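Local coordinates for isoflavone reductase (Medicago sativa, PDB 2GAS), which reduces 2'-hydroxyformononetin to (3R)-vestitone with NADPH, giving the penultimate intermediate of the alfalfa phytoalexin (-)-medicarpin, at residues A21-G26 and L55-L60; T36-A39 and T44-E47; K94-I99 and E141-P146; D121-V126 and K250-S255; I227-K232 and E301-F306. All blocks are in the same frame, centred on the assembly; numbering follows the deposited sequence.

Contact 1: A21-G26 and L55-L60; sequences ASIKAG and LGVILL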
# COMPACT_ATOMS: atom_id res chain seq x y z
N ALA A 21 1.57 13.40 -4.60
CA ALA A 21 1.56 13.00 -6.01
C ALA A 21 0.39 13.67 -6.73
O ALA A 21 0.49 14.01 -7.91
CB ALA A 21 1.47 11.48 -6.14
N SER A 22 -0.72 13.85 -6.02
CA SER A 22 -1.89 14.48 -6.62
C SER A 22 -1.54 15.93 -6.95
O SER A 22 -1.86 16.42 -8.03
CB SER A 22 -3.08 14.40 -5.66
OG SER A 22 -4.25 14.91 -6.27
N ILE A 23 -0.88 16.60 -6.01
CA ILE A 23 -0.48 17.99 -6.23
C ILE A 23 0.52 18.08 -7.38
O ILE A 23 0.41 18.95 -8.24
CB ILE A 23 0.19 18.59 -4.96
CG1 ILE A 23 -0.86 18.86 -3.88
CG2 ILE A 23 0.95 19.87 -5.32
CD1 ILE A 23 -1.93 19.86 -4.28
N LYS A 24 1.48 17.16 -7.39
CA LYS A 24 2.51 17.13 -8.43
C LYS A 24 1.90 16.97 -9.83
O LYS A 24 2.32 17.64 -10.78
CB LYS A 24 3.48 15.98 -8.15
CG LYS A 24 4.64 15.85 -9.12
CD LYS A 24 5.60 17.02 -8.99
CE LYS A 24 6.80 16.84 -9.91
NZ LYS A 24 7.55 15.59 -9.60
N ALA A 25 0.92 16.09 -9.95
CA ALA A 25 0.25 15.83 -11.21
C ALA A 25 -0.60 17.02 -11.66
O ALA A 25 -0.94 17.14 -12.84
CB ALA A 25 -0.63 14.59 -11.10
N GLY A 26 -0.95 17.88 -10.71
CA GLY A 26 -1.75 19.06 -11.03
C GLY A 26 -3.23 18.92 -10.76
O GLY A 26 -4.02 19.80 -11.12
N LEU A 55 0.64 24.15 -0.39
CA LEU A 55 0.66 23.61 -1.75
C LEU A 55 -0.68 23.74 -2.47
O LEU A 55 -0.81 23.35 -3.63
CB LEU A 55 1.05 22.13 -1.72
CG LEU A 55 2.47 21.79 -1.27
CD1 LEU A 55 2.62 20.27 -1.18
CD2 LEU A 55 3.48 22.38 -2.24
N GLY A 56 -1.68 24.27 -1.78
CA GLY A 56 -2.98 24.44 -2.40
C GLY A 56 -3.96 23.32 -2.14
O GLY A 56 -5.04 23.29 -2.73
N VAL A 57 -3.61 22.39 -1.26
CA VAL A 57 -4.53 21.31 -0.93
C VAL A 57 -5.71 21.94 -0.20
O VAL A 57 -5.52 22.78 0.67
CB VAL A 57 -3.88 20.25 0.00
CG1 VAL A 57 -4.92 19.22 0.43
CG2 VAL A 57 -2.73 19.56 -0.71
N ILE A 58 -6.91 21.53 -0.58
CA ILE A 58 -8.14 22.03 0.04
C ILE A 58 -8.55 21.08 1.16
O ILE A 58 -8.73 19.89 0.94
CB ILE A 58 -9.30 22.12 -0.99
CG1 ILE A 58 -9.01 23.22 -2.02
CG2 ILE A 58 -10.61 22.41 -0.28
CD1 ILE A 58 -7.84 22.94 -2.91
N LEU A 59 -8.69 21.61 2.37
CA LEU A 59 -9.08 20.79 3.51
C LEU A 59 -10.59 20.76 3.67
O LEU A 59 -11.22 21.81 3.81
CB LEU A 59 -8.47 21.33 4.80
CG LEU A 59 -6.95 21.50 4.83
CD1 LEU A 59 -6.54 22.00 6.21
CD2 LEU A 59 -6.28 20.17 4.51
N LEU A 60 -11.16 19.56 3.64
CA LEU A 60 -12.59 19.40 3.83
C LEU A 60 -12.77 18.84 5.24
O LEU A 60 -12.15 17.85 5.60
CB LEU A 60 -13.16 18.43 2.78
CG LEU A 60 -13.10 18.90 1.33
CD1 LEU A 60 -13.77 17.88 0.43
CD2 LEU A 60 -13.79 20.26 1.18

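Contact 2: T36-A39 and T44-E47; sequences TITA and TKEE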
# COMPACT_ATOMS: atom_id res chain seq x y z
N THR A 36 -10.73 18.89 15.03
CA THR A 36 -10.93 18.64 16.45
C THR A 36 -9.65 18.04 17.03
O THR A 36 -8.80 17.55 16.29
CB THR A 36 -12.11 17.68 16.69
OG1 THR A 36 -12.35 17.57 18.10
CG2 THR A 36 -11.80 16.31 16.12
N ILE A 37 -9.53 18.09 18.35
CA ILE A 37 -8.35 17.56 19.02
C ILE A 37 -8.42 16.07 19.30
O ILE A 37 -9.31 15.60 20.01
CB ILE A 37 -8.11 18.32 20.35
CG1 ILE A 37 -7.66 19.75 20.04
CG2 ILE A 37 -7.08 17.59 21.21
CD1 ILE A 37 -7.43 20.60 21.26
N THR A 38 -7.48 15.32 18.73
CA THR A 38 -7.41 13.88 18.92
C THR A 38 -6.02 13.54 19.46
O THR A 38 -5.22 14.43 19.72
CB THR A 38 -7.62 13.11 17.60
OG1 THR A 38 -6.50 13.32 16.73
CG2 THR A 38 -8.89 13.59 16.90
N ALA A 39 -5.75 12.25 19.61
CA ALA A 39 -4.46 11.80 20.12
C ALA A 39 -3.40 11.65 19.03
O ALA A 39 -2.30 11.15 19.28
CB ALA A 39 -4.63 10.48 20.88
N THR A 44 3.59 15.79 13.61
CA THR A 44 3.39 15.26 12.27
C THR A 44 2.12 15.83 11.63
O THR A 44 2.14 16.26 10.48
CB THR A 44 3.30 13.72 12.30
OG1 THR A 44 4.50 13.19 12.87
CG2 THR A 44 3.12 13.16 10.89
N LYS A 45 1.03 15.85 12.38
CA LYS A 45 -0.22 16.36 11.84
C LYS A 45 -0.07 17.83 11.43
O LYS A 45 -0.39 18.20 10.30
CB LYS A 45 -1.34 16.22 12.88
CG LYS A 45 -2.70 16.65 12.39
CD LYS A 45 -3.78 16.29 13.41
CE LYS A 45 -5.16 16.70 12.94
NZ LYS A 45 -6.21 16.27 13.91
N GLU A 46 0.44 18.64 12.34
CA GLU A 46 0.64 20.06 12.11
C GLU A 46 1.55 20.32 10.91
O GLU A 46 1.22 21.11 10.02
CB GLU A 46 1.22 20.70 13.37
CG GLU A 46 0.55 21.99 13.80
CD GLU A 46 1.03 23.18 13.00
OE1 GLU A 46 2.24 23.47 13.04
OE2 GLU A 46 0.19 23.82 12.33
N GLU A 47 2.70 19.66 10.88
CA GLU A 47 3.65 19.84 9.79
C GLU A 47 3.06 19.45 8.43
O GLU A 47 3.24 20.15 7.44
CB GLU A 47 4.92 19.05 10.04
CG GLU A 47 5.82 19.65 11.11
CD GLU A 47 7.08 18.84 11.32
OE1 GLU A 47 7.75 18.50 10.32
OE2 GLU A 47 7.41 18.56 12.49
O HOH W 1 -5.31 16.89 17.01

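Contact 3: K94-I99 and E141-P146; sequences KIIKAI and EAEGVP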
# COMPACT_ATOMS: atom_id res chain seq x y z
N LYS A 94 -19.01 2.36 5.85
CA LYS A 94 -19.58 3.68 6.07
C LYS A 94 -19.21 4.60 4.91
O LYS A 94 -20.02 5.42 4.48
CB LYS A 94 -19.05 4.25 7.40
CG LYS A 94 -19.40 3.37 8.59
CD LYS A 94 -18.55 3.71 9.81
CE LYS A 94 -18.93 2.82 10.99
NZ LYS A 94 -18.06 3.04 12.18
N ILE A 95 -17.99 4.46 4.41
CA ILE A 95 -17.55 5.29 3.29
C ILE A 95 -18.37 4.98 2.03
O ILE A 95 -18.76 5.89 1.30
CB ILE A 95 -16.06 5.07 2.98
CG1 ILE A 95 -15.21 5.50 4.18
CG2 ILE A 95 -15.67 5.85 1.73
CD1 ILE A 95 -15.29 6.97 4.49
N ILE A 96 -18.61 3.70 1.78
CA ILE A 96 -19.38 3.27 0.62
C ILE A 96 -20.82 3.79 0.72
O ILE A 96 -21.41 4.20 -0.28
CB ILE A 96 -19.38 1.72 0.49
CG1 ILE A 96 -17.96 1.24 0.15
CG2 ILE A 96 -20.35 1.28 -0.60
CD1 ILE A 96 -17.44 1.79 -1.15
N LYS A 97 -21.37 3.77 1.93
CA LYS A 97 -22.73 4.26 2.13
C LYS A 97 -22.78 5.73 1.74
O LYS A 97 -23.70 6.17 1.05
CB LYS A 97 -23.15 4.10 3.60
CG LYS A 97 -24.57 4.57 3.89
CD LYS A 97 -24.91 4.40 5.36
CE LYS A 97 -26.35 4.83 5.66
NZ LYS A 97 -26.61 6.25 5.31
N ALA A 98 -21.78 6.49 2.17
CA ALA A 98 -21.72 7.92 1.86
C ALA A 98 -21.53 8.14 0.36
O ALA A 98 -22.10 9.07 -0.22
CB ALA A 98 -20.59 8.60 2.65
N ILE A 99 -20.71 7.31 -0.28
CA ILE A 99 -20.46 7.41 -1.72
C ILE A 99 -21.75 7.20 -2.50
O ILE A 99 -22.07 7.94 -3.43
CB ILE A 99 -19.42 6.35 -2.17
CG1 ILE A 99 -18.04 6.72 -1.63
CG2 ILE A 99 -19.40 6.24 -3.70
CD1 ILE A 99 -17.50 8.02 -2.16
N GLU A 141 -18.17 -4.02 -5.48
CA GLU A 141 -18.64 -4.57 -6.74
C GLU A 141 -20.15 -4.75 -6.76
O GLU A 141 -20.81 -4.44 -7.75
CB GLU A 141 -17.92 -5.89 -7.01
CG GLU A 141 -16.42 -5.69 -7.18
CD GLU A 141 -15.62 -6.95 -6.97
OE1 GLU A 141 -14.37 -6.86 -6.89
OE2 GLU A 141 -16.22 -8.04 -6.88
N ALA A 142 -20.70 -5.23 -5.65
CA ALA A 142 -22.14 -5.43 -5.57
C ALA A 142 -22.89 -4.10 -5.67
O ALA A 142 -23.92 -4.00 -6.33
CB ALA A 142 -22.49 -6.13 -4.25
N GLU A 143 -22.34 -3.06 -5.03
CA GLU A 143 -22.95 -1.73 -5.02
C GLU A 143 -22.79 -0.96 -6.33
O GLU A 143 -23.42 0.08 -6.52
CB GLU A 143 -22.39 -0.90 -3.87
CG GLU A 143 -22.75 -1.40 -2.48
CD GLU A 143 -24.21 -1.14 -2.11
OE1 GLU A 143 -24.59 -1.44 -0.96
OE2 GLU A 143 -24.97 -0.64 -2.97
N GLY A 144 -21.94 -1.45 -7.22
CA GLY A 144 -21.75 -0.76 -8.49
C GLY A 144 -20.94 0.51 -8.38
O GLY A 144 -21.11 1.44 -9.17
N VAL A 145 -20.06 0.58 -7.39
CA VAL A 145 -19.22 1.75 -7.22
C VAL A 145 -18.02 1.55 -8.15
O VAL A 145 -17.35 0.52 -8.08
CB VAL A 145 -18.72 1.87 -5.76
CG1 VAL A 145 -17.75 3.04 -5.63
CG2 VAL A 145 -19.90 2.07 -4.82
N PRO A 146 -17.75 2.52 -9.05
CA PRO A 146 -16.60 2.38 -9.96
C PRO A 146 -15.36 2.31 -9.09
O PRO A 146 -15.17 3.15 -8.20
CB PRO A 146 -16.68 3.65 -10.81
CG PRO A 146 -17.28 4.65 -9.85
CD PRO A 146 -18.36 3.85 -9.17

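Contact 4: D121-V126 and K250-S255; sequences DAVEPV and KDIQES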
# COMPACT_ATOMS: atom_id res chain seq x y z
N ASP A 121 -2.47 -17.19 -0.62
CA ASP A 121 -2.57 -18.51 0.00
C ASP A 121 -2.00 -18.37 1.41
O ASP A 121 -1.33 -19.27 1.91
CB ASP A 121 -1.74 -19.53 -0.78
CG ASP A 121 -2.23 -19.71 -2.21
OD1 ASP A 121 -3.29 -20.34 -2.40
OD2 ASP A 121 -1.55 -19.22 -3.14
N ALA A 122 -2.29 -17.23 2.04
CA ALA A 122 -1.78 -16.94 3.38
C ALA A 122 -2.41 -17.74 4.50
O ALA A 122 -3.49 -18.33 4.34
CB ALA A 122 -1.93 -15.45 3.67
N VAL A 123 -1.73 -17.76 5.64
CA VAL A 123 -2.21 -18.47 6.82
C VAL A 123 -2.57 -17.45 7.90
O VAL A 123 -2.20 -16.28 7.81
CB VAL A 123 -1.12 -19.42 7.38
CG1 VAL A 123 -0.68 -20.40 6.30
CG2 VAL A 123 0.08 -18.62 7.87
N GLU A 124 -3.32 -17.89 8.91
CA GLU A 124 -3.69 -16.97 9.98
C GLU A 124 -2.44 -16.57 10.75
O GLU A 124 -1.44 -17.29 10.76
CB GLU A 124 -4.70 -17.65 10.92
CG GLU A 124 -6.01 -18.03 10.25
CD GLU A 124 -6.82 -16.82 9.79
OE1 GLU A 124 -7.88 -17.03 9.16
OE2 GLU A 124 -6.41 -15.67 10.04
N PRO A 125 -2.48 -15.41 11.43
CA PRO A 125 -3.61 -14.49 11.52
C PRO A 125 -3.72 -13.46 10.39
O PRO A 125 -4.66 -12.66 10.38
CB PRO A 125 -3.38 -13.82 12.87
CG PRO A 125 -1.89 -13.66 12.88
CD PRO A 125 -1.40 -15.00 12.35
N VAL A 126 -2.79 -13.47 9.44
CA VAL A 126 -2.86 -12.49 8.37
C VAL A 126 -3.96 -12.80 7.36
O VAL A 126 -4.55 -11.89 6.76
CB VAL A 126 -1.49 -12.33 7.64
CG1 VAL A 126 -1.26 -13.47 6.66
CG2 VAL A 126 -1.43 -10.99 6.93
N LYS A 250 5.18 -23.51 12.06
CA LYS A 250 5.13 -23.87 13.47
C LYS A 250 5.45 -22.63 14.32
O LYS A 250 4.83 -22.40 15.35
CB LYS A 250 6.13 -24.99 13.76
CG LYS A 250 6.08 -25.52 15.19
CD LYS A 250 7.03 -24.78 16.11
CE LYS A 250 8.47 -25.25 15.91
NZ LYS A 250 8.62 -26.70 16.20
N ASP A 251 6.41 -21.84 13.85
CA ASP A 251 6.82 -20.62 14.53
C ASP A 251 5.64 -19.65 14.65
O ASP A 251 5.45 -19.00 15.68
CB ASP A 251 7.96 -19.96 13.76
CG ASP A 251 8.61 -18.82 14.52
OD1 ASP A 251 7.87 -18.05 15.17
OD2 ASP A 251 9.85 -18.70 14.47
N ILE A 252 4.86 -19.56 13.58
CA ILE A 252 3.70 -18.67 13.55
C ILE A 252 2.66 -19.08 14.59
O ILE A 252 2.15 -18.25 15.34
CB ILE A 252 3.06 -18.66 12.14
CG1 ILE A 252 4.01 -17.96 11.16
CG2 ILE A 252 1.71 -17.96 12.16
CD1 ILE A 252 3.60 -18.07 9.71
N GLN A 253 2.35 -20.38 14.63
CA GLN A 253 1.37 -20.91 15.57
C GLN A 253 1.75 -20.72 17.03
O GLN A 253 0.89 -20.51 17.89
CB GLN A 253 1.14 -22.40 15.31
CG GLN A 253 0.71 -22.74 13.89
CD GLN A 253 0.56 -24.23 13.67
OE1 GLN A 253 1.49 -25.00 13.93
NE2 GLN A 253 -0.60 -24.65 13.19
N GLU A 254 3.05 -20.78 17.32
CA GLU A 254 3.54 -20.64 18.69
C GLU A 254 3.93 -19.23 19.12
O GLU A 254 4.25 -19.01 20.29
CB GLU A 254 4.74 -21.58 18.89
CG GLU A 254 4.42 -23.04 18.64
CD GLU A 254 5.64 -23.93 18.77
OE1 GLU A 254 5.50 -25.17 18.64
OE2 GLU A 254 6.75 -23.40 19.00
N SER A 255 3.92 -18.28 18.20
CA SER A 255 4.29 -16.92 18.53
C SER A 255 3.12 -16.07 18.99
O SER A 255 1.99 -16.24 18.53
CB SER A 255 4.96 -16.24 17.33
OG SER A 255 6.20 -16.86 17.02

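Contact 5: I227-K232 and E301-F306; sequences IALWEK and EYLNQF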
# COMPACT_ATOMS: atom_id res chain seq x y z
N ILE A 227 19.44 -9.97 -0.87
CA ILE A 227 20.61 -10.13 -0.02
C ILE A 227 21.92 -9.94 -0.80
O ILE A 227 22.85 -9.29 -0.31
CB ILE A 227 20.59 -11.52 0.66
CG1 ILE A 227 19.43 -11.59 1.66
CG2 ILE A 227 21.92 -11.79 1.37
CD1 ILE A 227 19.20 -12.96 2.25
N ALA A 228 21.99 -10.50 -2.00
CA ALA A 228 23.20 -10.36 -2.82
C ALA A 228 23.41 -8.88 -3.19
O ALA A 228 24.54 -8.40 -3.24
CB ALA A 228 23.08 -11.21 -4.08
N LEU A 229 22.32 -8.17 -3.46
CA LEU A 229 22.39 -6.75 -3.80
C LEU A 229 22.97 -5.95 -2.62
O LEU A 229 23.86 -5.12 -2.79
CB LEU A 229 20.99 -6.23 -4.14
CG LEU A 229 20.87 -4.73 -4.42
CD1 LEU A 229 21.81 -4.35 -5.57
CD2 LEU A 229 19.43 -4.38 -4.77
N TRP A 230 22.46 -6.22 -1.42
CA TRP A 230 22.92 -5.54 -0.22
C TRP A 230 24.38 -5.87 0.08
O TRP A 230 25.16 -4.99 0.44
CB TRP A 230 22.02 -5.93 0.97
CG TRP A 230 22.44 -5.35 2.29
CD1 TRP A 230 22.75 -6.05 3.42
CD2 TRP A 230 22.54 -3.96 2.63
NE1 TRP A 230 23.04 -5.18 4.45
CE2 TRP A 230 22.92 -3.89 3.99
CE3 TRP A 230 22.34 -2.77 1.92
CZ2 TRP A 230 23.10 -2.67 4.66
CZ3 TRP A 230 22.53 -1.55 2.59
CH2 TRP A 230 22.91 -1.52 3.94
N GLU A 231 24.75 -7.14 -0.08
CA GLU A 231 26.13 -7.55 0.17
C GLU A 231 27.09 -6.78 -0.72
O GLU A 231 28.18 -6.40 -0.28
CB GLU A 231 26.28 -9.04 -0.09
CG GLU A 231 25.77 -9.89 1.05
CD GLU A 231 25.81 -11.36 0.73
OE1 GLU A 231 25.81 -12.16 1.69
OE2 GLU A 231 25.83 -11.70 -0.47
N LYS A 232 26.70 -6.56 -1.96
CA LYS A 232 27.54 -5.83 -2.90
C LYS A 232 27.72 -4.40 -2.41
O LYS A 232 28.80 -3.81 -2.53
CB LYS A 232 26.91 -5.82 -4.29
CG LYS A 232 27.71 -5.03 -5.31
CD LYS A 232 26.92 -4.80 -6.60
CE LYS A 232 25.63 -4.05 -6.32
NZ LYS A 232 24.92 -3.62 -7.56
N GLU A 301 18.85 1.66 -5.30
CA GLU A 301 18.92 3.07 -4.91
C GLU A 301 18.36 3.26 -3.50
O GLU A 301 18.95 3.97 -2.68
CB GLU A 301 18.14 3.94 -5.91
CG GLU A 301 18.85 4.10 -7.27
CD GLU A 301 17.97 4.70 -8.37
OE1 GLU A 301 18.52 5.07 -9.43
OE2 GLU A 301 16.73 4.79 -8.19
N TYR A 302 17.24 2.61 -3.21
CA TYR A 302 16.63 2.72 -1.89
C TYR A 302 17.58 2.33 -0.76
O TYR A 302 17.67 3.01 0.26
CB TYR A 302 15.37 1.85 -1.80
CG TYR A 302 14.80 1.79 -0.39
CD1 TYR A 302 14.07 2.85 0.13
CD2 TYR A 302 15.09 0.71 0.45
CE1 TYR A 302 13.65 2.85 1.47
CE2 TYR A 302 14.68 0.70 1.77
CZ TYR A 302 13.97 1.77 2.28
OH TYR A 302 13.60 1.76 3.60
N LEU A 303 18.30 1.23 -0.95
CA LEU A 303 19.22 0.75 0.07
C LEU A 303 20.47 1.60 0.26
O LEU A 303 21.16 1.47 1.28
CB LEU A 303 19.62 -0.70 -0.24
CG LEU A 303 18.49 -1.72 -0.08
CD1 LEU A 303 18.95 -3.07 -0.60
CD2 LEU A 303 18.08 -1.83 1.39
N ASN A 304 20.77 2.47 -0.70
CA ASN A 304 21.96 3.31 -0.59
C ASN A 304 21.97 4.19 0.65
O ASN A 304 23.04 4.50 1.18
CB ASN A 304 22.11 4.19 -1.83
CG ASN A 304 22.74 3.46 -2.99
OD1 ASN A 304 23.66 2.66 -2.80
ND2 ASN A 304 22.27 3.73 -4.21
N GLN A 305 20.80 4.59 1.12
CA GLN A 305 20.73 5.45 2.30
C GLN A 305 21.20 4.76 3.58
O GLN A 305 21.52 5.44 4.56
CB GLN A 305 19.31 5.98 2.49
CG GLN A 305 18.27 4.90 2.75
CD GLN A 305 16.88 5.46 2.89
OE1 GLN A 305 16.60 6.24 3.80
NE2 GLN A 305 15.98 5.07 1.99
N PHE A 306 21.25 3.43 3.58
CA PHE A 306 21.67 2.68 4.76
C PHE A 306 23.13 2.24 4.73
O PHE A 306 23.64 1.73 5.72
CB PHE A 306 20.79 1.44 4.94
CG PHE A 306 19.33 1.76 5.08
CD1 PHE A 306 18.47 1.60 4.00
CD2 PHE A 306 18.82 2.26 6.27
CE1 PHE A 306 17.12 1.93 4.11
CE2 PHE A 306 17.47 2.60 6.39
CZ PHE A 306 16.62 2.43 5.31

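Contact 1: A21-G26 and L55-L60
Two torsions aim Ile23 at Leu55 and Val57. With chi1 at -73°, CG1 sits beside its own backbone N and opposite the carbonyl carbon, while the CG2 branch lies beside that carbonyl carbon; a second bend, chi2 -61°, then carries CD1 across to the other segment. Val57 answers with its CG2 methyl, which lies 3.7 Å from Ile23 CD1 and equally near Ile23 CG1, so that the two side chains cross at about a right angle and one methyl rests against a short run of hydrocarbon. On its other branch Ile23 is met less closely, CG2 lying 4.3 Å from Leu55 CB. The CD1 methyl also comes to 3.7 Å from Leu55 O, a plain van der Waals approach to a backbone oxygen.

In the Rossmann fold to which this belongs, helix 15-25 leads away from the glycine-rich loop that probably binds NADP(+), and strand 58-61 is an outer strand of the parallel sheet, beside strand 29-33. Ile23 touches Thr29 of that neighbouring strand as well, and Val57 touches Ala31, which suits branched aliphatic residues that must fill the angle between helix and sheet. Gly26 and Gly56 each end a helix with a Schellman motif. At Gly56, phi is 95°, where a beta carbon would collide with the carbonyl oxygen of Leu55.

Contact 2: T36-A39 and T44-E47
Lys45 stretches from helix 42-54 towards the backbone of Thr36 and Thr38, in the loop that follows the second strand of the Rossmann fold. This is the region where NADP(+)-dependent members of the fold commonly meet the 2'-phosphate of the cofactor, and Arg34, just ahead of the loop, probably binds NADP(+). The lysine chain is fully extended beyond CG, and its CG stands opposite the backbone N (chi1 -176°), so the ammonium group is carried as far from the helix as the chain allows. It crosses the short Thr38 side chain at about a right angle, with NZ 4.1 Å from Thr38 OG1. That hydroxyl oxygen is engaged with the backbone N of Ala40 in an ST turn, which helps fix the rotation of the threonine.

Lysine suits this place because a long, flexible chain can carry its charge across to a backbone oxygen, a hydroxyl and a water. Thr36 O lies 3.7 Å from Lys45 NZ, too far for a hydrogen bond but near enough for electrostatic attraction. The hydrogen-bonded link is indirect, through one water, which accepts a bond from Thr38 N at 3.2 Å and another from Lys45 NZ at 3.3 Å.

Contact 3: K94-I99 and E141-P146
Where helix 126-143 of the Rossmann domain ends and the chain turns back towards the sheet, Glu143 and Val145 pack against Ile96 and Ile99 of helix 92-102. The two isoleucines are three residues apart and so face the same way from their helix. Each presents its CG2 methyl: that of Ile99 lies 4.1 Å from Val145 CG1, and that of Ile96 lies 4.3 Å from Val145 CG2, so each branch of the valine has a methyl partner. The side chains of Ile99 and Val145 cross at about a right angle. Val145 holds CG1 opposite its backbone N (chi1 175°) and CG2 beside it, which spreads the fork towards both isoleucines.

Glu143 joins with its stem, CG being 4.1 Å from Ile96 CG2, and a bend at chi2 (-73°) then turns the carboxylate aside. Gly144, with positive phi, closes the helix in a Schellman motif and frees the chain to turn into Val145. Phe108 of strand 107-109 touches both Ile96 and Val145, extending the apolar patch to the sheet. The contact is therefore wholly hydrocarbon, even at its charged member, and its hold rests on van der Waals contact and the exclusion of water, with no directional bond between the segments.

Contact 4: D121-V126 and K250-S255
The loop 121-126, extended through 122-124, passes the last turns of helix 245-254, nearest at Glu124 and Ile252, whose CA atoms are 8.4 Å apart. Ile252 alone carries the helix's side of the contact. Its CG2 methyl touches the backbone at Glu124 O, at 3.5 Å, and lies 4.3 Å from Pro125 CD. The other branch runs out to CD1, which sits 4.0 Å from Val123 CG2, the two side chains meeting aslant. With chi1 at -57°, that valine methyl is wedged between its own backbone N and carbonyl carbon, and it is this branch that meets the isoleucine.

The peptide bond between Glu124 and Pro125 is cis, which kinks the loop. The end of the Glu124 side chain leads away from Ile252, and its OE2 accepts a bond from Gln128 N in the first turn of helix 126-143. A beta-branched aliphatic residue suits position 252, where one methyl must rest on the loop and a longer arm reach further along it. Leu263 of helix 259-271 touches Ile252 too. Such packing of a loop leading out of the Rossmann sheet against a helix from late in the chain is consistent with the interface between cofactor and substrate domains, as in relatives of this reductase.

Contact 5: I227-K232 and E301-F306
The Trp230 indole meets segment 301-306 along the edge of its six-membered ring, with the oxygens of Leu303 and Phe306 lying near the ring plane. The Phe306 ring is turned elsewhere: Gln305 CG lies over one face, offset towards the rim, and Tyr302 CZ is at its edge. This is helix-to-helix packing: helix 223-234 lies against helix 299-303 and the residues after it, at the chain's C-terminal end.

With CG opposite the backbone N (chi1 177°), the indole swings out until CZ3 is 3.6 Å from Leu303 O and CH2 is 3.8 Å from Phe306 O. The slightly positive C-H rim of an aromatic ring tolerates such oxygens well. Its carbons also touch methylenes, Trp230 CE3 lying 4.0 Å from Leu303 CB, and Trp230 CH2 3.8 Å from Phe306 CB. Tryptophan suits this buried place because it is broad, yet its one polar atom, NE1, is bonded to Pro172 O. A leucine here would probably open a gap beside Leu303 and Phe306 and leave Pro172 O without its indole donor. Phe306 O has a further partner in Arg173. At the other flank the leucines touch, Leu229 CD2 lying 4.4 Å from Leu303 CD1.

From the N terminus, contact 1 closes the first loop, joining the helix after the first strand to the turn that leads into the third strand of the parallel sheet. Contact 2 falls within that loop and ties the turn after strand 29-33 to the helix it leads into. Contact 3 opens later, at 94-99, and closes at 141-146, joining helix 92-102 to the end of helix 126-143 and the turn after it. Before it closes, contact 4 has begun, so the two cross; contact 4 ties the loop before helix 126-143 to helix 245-254. Contact 5 starts inside that span and crosses contact 4 in turn, tying helix 223-234 to the C-terminal end.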